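Local coordinates for malonyl CoA-acyl carrier protein transacylase (PDB 3G87), which probably transfers malonyl groups from malonyl-CoA to the phosphopantetheine thiol of holo acyl carrier protein, as a member of the acyl transferase family, at residues H147-T152 against A173-L178; A153-N158 against V164-A169. One frame throughout, in Å; residues are numbered along the deposited sequence.

Interaction 1: residues H147-T152 against A173-L178; sequences HGLVDT and ARAEAL
Leu178 sets one methyl, CD2, over the imidazole face of His147, while the other, CD1, touches both Leu149 CD1 and the CB/CG end of His147, so a single forked side chain serves two residues of the facing loop, His147 and Leu149. CD2 of Leu178 stands 3.5 Å from the centroid of the His147 ring, and its direction falls only 10° from the ring normal. That is a CH-pi contact over the middle of a face rather than at an edge. The even spread of distances agrees, from 3.5 Å between Leu178 CD2 and His147 CE1 to 3.8 Å between Leu178 CD2 and His147 CD2. The two side chains run past one another in opposite directions. Leu178 CD1 lies 3.7 Å from His147 CG. Leu149 meets Leu178 differently: the two chains reach toward each other tip to tip, CD1 to CD1 at 3.8 Å. The same Leu149 CD1 lies 4.1 Å from Ala175 CB, three residues before Leu178. Leu149 carries CG beside its backbone N (chi1 -50°), and from there its extended end reaches Ala175. The backbone leaves helix 137-146 through a Schellman motif with Gly148 at positive phi, and Leu149 is the centre of an inverse gamma turn. Thr143 and Leu144 of that helix touch Leu178 and Leu149 respectively. The contact thus joins the end of helix 137-146 to the C-terminal part of helix 169-175 and the residues that follow it through dispersion and CH-pi packing, with Leu149 buried and the imidazole at the exposed margin.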
loop_
_atom_site.group_PDB
_atom_site.type_symbol
_atom_site.label_atom_id
_atom_site.label_comp_id
_atom_site.label_asym_id
_atom_site.label_seq_id
_atom_site.Cartn_x
_atom_site.Cartn_y
_atom_site.Cartn_z
ATOM N N HIS A 147 -27.676 -8.429 -3.607
ATOM C CA HIS A 147 -28.230 -7.130 -3.453
ATOM C C HIS A 147 -27.919 -6.182 -4.579
ATOM O O HIS A 147 -27.965 -5.042 -4.400
ATOM C CB HIS A 147 -27.808 -6.557 -2.108
ATOM C CG HIS A 147 -28.220 -7.395 -0.948
ATOM N ND1 HIS A 147 -29.372 -7.175 -0.249
ATOM C CD2 HIS A 147 -27.666 -8.486 -0.404
ATOM C CE1 HIS A 147 -29.504 -8.077 0.686
ATOM N NE2 HIS A 147 -28.481 -8.887 0.610
ATOM N N GLY A 148 -27.588 -6.670 -5.746
ATOM C CA GLY A 148 -27.378 -5.775 -6.924
ATOM C C GLY A 148 -26.245 -4.735 -6.833
ATOM O O GLY A 148 -26.245 -3.714 -7.560
ATOM N N LEU A 149 -25.252 -4.999 -6.010
ATOM C CA LEU A 149 -24.056 -4.204 -5.992
ATOM C C LEU A 149 -23.066 -4.653 -7.068
ATOM O O LEU A 149 -22.056 -5.229 -6.793
ATOM C CB LEU A 149 -23.452 -4.220 -4.619
ATOM C CG LEU A 149 -24.438 -3.900 -3.524
ATOM C CD1 LEU A 149 -23.809 -3.813 -2.210
ATOM C CD2 LEU A 149 -25.210 -2.673 -3.795
ATOM N N VAL A 150 -23.408 -4.347 -8.293
ATOM C CA VAL A 150 -22.791 -4.911 -9.468
ATOM C C VAL A 150 -21.402 -4.390 -9.799
ATOM O O VAL A 150 -20.647 -5.067 -10.400
ATOM C CB VAL A 150 -23.712 -4.801 -10.702
ATOM C CG1 VAL A 150 -24.959 -5.519 -10.441
ATOM C CG2 VAL A 150 -23.986 -3.365 -11.053
ATOM N N ASP A 151 -21.087 -3.194 -9.379
ATOM C CA ASP A 151 -19.835 -2.580 -9.691
ATOM C C ASP A 151 -18.913 -2.520 -8.506
ATOM O O ASP A 151 -17.971 -1.826 -8.510
ATOM C CB ASP A 151 -20.095 -1.196 -10.233
ATOM C CG ASP A 151 -20.696 -1.223 -11.594
ATOM O OD1 ASP A 151 -20.279 -2.033 -12.367
ATOM O OD2 ASP A 151 -21.577 -0.436 -11.894
ATOM N N THR A 152 -19.210 -3.305 -7.506
ATOM C CA THR A 152 -18.457 -3.358 -6.301
ATOM C C THR A 152 -17.718 -4.667 -6.228
ATOM O O THR A 152 -18.300 -5.671 -6.443
ATOM C CB THR A 152 -19.370 -3.178 -5.091
ATOM O OG1 THR A 152 -20.009 -1.940 -5.189
ATOM C CG2 THR A 152 -18.624 -3.210 -3.820
ATOM N N ALA A 173 -22.240 2.689 0.069
ATOM C CA ALA A 173 -23.159 3.194 1.054
ATOM C C ALA A 173 -24.237 2.168 1.420
ATOM O O ALA A 173 -24.441 1.858 2.549
ATOM C CB ALA A 173 -23.773 4.446 0.538
ATOM N N ARG A 174 -24.880 1.589 0.413
ATOM C CA ARG A 174 -25.832 0.508 0.644
ATOM C C ARG A 174 -25.282 -0.751 1.247
ATOM O O ARG A 174 -26.004 -1.438 1.855
ATOM C CB ARG A 174 -26.637 0.186 -0.589
ATOM C CG ARG A 174 -26.814 1.335 -1.414
ATOM C CD ARG A 174 -28.128 1.503 -2.016
ATOM N NE ARG A 174 -27.984 2.511 -3.046
ATOM C CZ ARG A 174 -28.916 3.328 -3.520
ATOM N NH1 ARG A 174 -30.151 3.325 -3.082
ATOM N NH2 ARG A 174 -28.551 4.170 -4.461
ATOM N N ALA A 175 -24.005 -1.025 1.078
ATOM C CA ALA A 175 -23.367 -2.174 1.670
ATOM C C ALA A 175 -23.354 -2.151 3.162
ATOM O O ALA A 175 -23.382 -3.189 3.753
ATOM C CB ALA A 175 -21.980 -2.334 1.167
ATOM N N GLU A 176 -23.311 -0.971 3.753
ATOM C CA GLU A 176 -23.264 -0.854 5.194
ATOM C C GLU A 176 -24.249 -1.727 5.894
ATOM O O GLU A 176 -23.919 -2.442 6.772
ATOM C CB GLU A 176 -23.436 0.578 5.701
ATOM C CG GLU A 176 -23.640 0.625 7.195
ATOM C CD GLU A 176 -23.242 1.918 7.876
ATOM O OE1 GLU A 176 -22.404 1.909 8.763
ATOM O OE2 GLU A 176 -23.812 2.934 7.576
ATOM N N ALA A 177 -25.475 -1.624 5.475
ATOM C CA ALA A 177 -26.525 -2.410 5.998
ATOM C C ALA A 177 -26.325 -3.899 5.801
ATOM O O ALA A 177 -26.929 -4.657 6.493
ATOM C CB ALA A 177 -27.796 -1.976 5.396
ATOM N N LEU A 178 -25.487 -4.313 4.865
ATOM C CA LEU A 178 -25.369 -5.728 4.576
ATOM C C LEU A 178 -24.304 -6.428 5.334
ATOM O O LEU A 178 -24.273 -7.600 5.360
ATOM C CB LEU A 178 -25.176 -5.994 3.101
ATOM C CG LEU A 178 -26.091 -5.278 2.152
ATOM C CD1 LEU A 178 -25.626 -5.357 0.788
ATOM C CD2 LEU A 178 -27.431 -5.785 2.287
#

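Interaction 2: residues A153-N158 against V164-A169; sequences AIANDN and VISGPA
Strands 153-159 and 162-168 form a beta hairpin at one border of the four-stranded antiparallel sheet, and a classic bulge interrupts their pairing. Ala153 and Ser166 make a regular hydrogen-bonded pair: Ala153 N donates to Ser166 O at 3.0 Å and Ser166 N returns a bond to Ala153 O. Further along, Ala155 and Asn156 both face Val164, and their two N-H groups converge on its carbonyl oxygen. The Ala155 N to Val164 O bond is short, 2.6 Å with 170° at the hydrogen, whereas Asn156 N reaches the same oxygen at 3.3 Å and tilts 27° from the carbonyl plane. Val164 N closes the pair by donating to Asn156 O at 3.0 Å, on a lone pair in the carbonyl plane. Val164 and Asn156 lie side by side, pointing the same way; the rotation of Val164 places its CG2 on the Asn156 side, 3.3 Å from Asn156 CB. Next to them, Ala155 CB turns toward Ser166 and comes 3.4 Å from its OG, a hydroxyl whose hydrogen bond is to Phe195 O. Asn158 OD1 bonds to His91, a neighbour of Ser92 in an apparent GxSxG nucleophile elbow. The extra residue on strand 153-159 takes up the register shift of one, and Val164 O, by accepting from both Ala155 N and Asn156 N, keeps both amides bonded.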
loop_
_atom_site.group_PDB
_atom_site.type_symbol
_atom_site.label_atom_id
_atom_site.label_comp_id
_atom_site.label_asym_id
_atom_site.label_seq_id
_atom_site.Cartn_x
_atom_site.Cartn_y
_atom_site.Cartn_z
ATOM N N ALA A 153 -16.429 -4.620 -5.921
ATOM C CA ALA A 153 -15.595 -5.826 -5.791
ATOM C C ALA A 153 -14.561 -5.770 -4.651
ATOM O O ALA A 153 -14.391 -4.745 -3.984
ATOM C CB ALA A 153 -14.881 -6.078 -7.158
ATOM N N ILE A 154 -13.826 -6.859 -4.439
ATOM C CA ILE A 154 -12.779 -6.821 -3.477
ATOM C C ILE A 154 -11.571 -6.025 -4.027
ATOM O O ILE A 154 -11.070 -6.291 -5.146
ATOM C CB ILE A 154 -12.307 -8.216 -3.094
ATOM C CG1 ILE A 154 -13.497 -9.146 -2.852
ATOM C CG2 ILE A 154 -11.300 -8.132 -1.923
ATOM C CD1 ILE A 154 -14.170 -8.994 -1.545
ATOM N N ALA A 155 -11.097 -5.094 -3.210
ATOM C CA ALA A 155 -9.968 -4.262 -3.585
ATOM C C ALA A 155 -8.672 -4.599 -2.846
ATOM O O ALA A 155 -7.588 -4.443 -3.419
ATOM C CB ALA A 155 -10.322 -2.783 -3.354
ATOM N N ASN A 156 -8.794 -4.954 -1.554
ATOM C CA ASN A 156 -7.717 -5.441 -0.698
ATOM C C ASN A 156 -8.091 -6.797 -0.136
ATOM O O ASN A 156 -9.140 -6.947 0.423
ATOM C CB ASN A 156 -7.531 -4.555 0.548
ATOM C CG ASN A 156 -7.003 -3.155 0.259
ATOM O OD1 ASN A 156 -6.827 -2.724 -0.903
ATOM N ND2 ASN A 156 -6.712 -2.420 1.354
ATOM N N ASP A 157 -7.231 -7.796 -0.243
ATOM C CA ASP A 157 -7.440 -8.973 0.552
ATOM C C ASP A 157 -6.332 -8.962 1.580
ATOM O O ASP A 157 -5.193 -9.317 1.276
ATOM C CB ASP A 157 -7.388 -10.237 -0.291
ATOM C CG ASP A 157 -7.387 -11.491 0.569
ATOM O OD1 ASP A 157 -7.870 -11.467 1.747
ATOM O OD2 ASP A 157 -6.853 -12.493 0.079
ATOM N N ASN A 158 -6.682 -8.532 2.783
ATOM C CA ASN A 158 -5.706 -8.194 3.805
ATOM C C ASN A 158 -5.365 -9.322 4.792
ATOM O O ASN A 158 -4.190 -9.528 5.138
ATOM C CB ASN A 158 -6.157 -6.921 4.544
ATOM C CG ASN A 158 -5.839 -5.691 3.760
ATOM O OD1 ASN A 158 -4.926 -5.709 2.950
ATOM N ND2 ASN A 158 -6.603 -4.627 3.949
ATOM N N VAL A 164 -11.227 -5.368 1.885
ATOM C CA VAL A 164 -11.728 -4.078 1.494
ATOM C C VAL A 164 -12.426 -4.122 0.160
ATOM O O VAL A 164 -11.970 -4.685 -0.763
ATOM C CB VAL A 164 -10.607 -3.015 1.451
ATOM C CG1 VAL A 164 -11.145 -1.659 1.347
ATOM C CG2 VAL A 164 -9.745 -3.133 2.569
ATOM N N ILE A 165 -13.557 -3.479 0.103
ATOM C CA ILE A 165 -14.326 -3.367 -1.084
ATOM C C ILE A 165 -14.271 -1.984 -1.611
ATOM O O ILE A 165 -14.025 -1.066 -0.910
ATOM C CB ILE A 165 -15.813 -3.710 -0.859
ATOM C CG1 ILE A 165 -16.364 -2.933 0.300
ATOM C CG2 ILE A 165 -16.031 -5.184 -0.683
ATOM C CD1 ILE A 165 -17.716 -3.265 0.618
ATOM N N SER A 166 -14.482 -1.875 -2.895
ATOM C CA SER A 166 -14.655 -0.624 -3.528
ATOM C C SER A 166 -15.599 -0.712 -4.669
ATOM O O SER A 166 -15.789 -1.734 -5.230
ATOM C CB SER A 166 -13.315 0.064 -3.875
ATOM O OG SER A 166 -12.593 -0.636 -4.774
ATOM N N GLY A 167 -16.210 0.417 -4.951
ATOM C CA GLY A 167 -17.181 0.601 -5.993
ATOM C C GLY A 167 -17.763 1.975 -5.991
ATOM O O GLY A 167 -17.252 2.833 -5.348
ATOM N N PRO A 168 -18.851 2.187 -6.711
ATOM C CA PRO A 168 -19.526 3.479 -6.644
ATOM C C PRO A 168 -19.991 3.815 -5.248
ATOM O O PRO A 168 -20.409 2.954 -4.530
ATOM C CB PRO A 168 -20.699 3.315 -7.581
ATOM C CG PRO A 168 -20.407 2.195 -8.349
ATOM C CD PRO A 168 -19.576 1.276 -7.575
ATOM N N ALA A 169 -19.875 5.064 -4.890
ATOM C CA ALA A 169 -20.190 5.566 -3.563
ATOM C C ALA A 169 -21.520 5.077 -2.993
ATOM O O ALA A 169 -21.603 4.663 -1.832
ATOM C CB ALA A 169 -20.133 7.121 -3.578
#

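Overall arrangement
The segments of interaction 2 lie between those of interaction 1 along the chain: Thr152 ends the loop of interaction 1 where strand 153-159 begins, and Pro168, at the N-cap position, leads from strand 162-168 into helix 169-175. Their centres are about 11 Å apart, yet they touch, with Thr152 CG2 3.5 Å from Ser166 O and Asp151 O 3.6 Å from Pro168 CD. Interaction 1 is peripheral, its centre about 24 Å from that of the chain, against about 14 Å for interaction 2. Interaction 2 is the one with a side chain, that of Asn156, near the apparent nucleophile elbow of Gly90, Ser92 and Gly94, though without touching it.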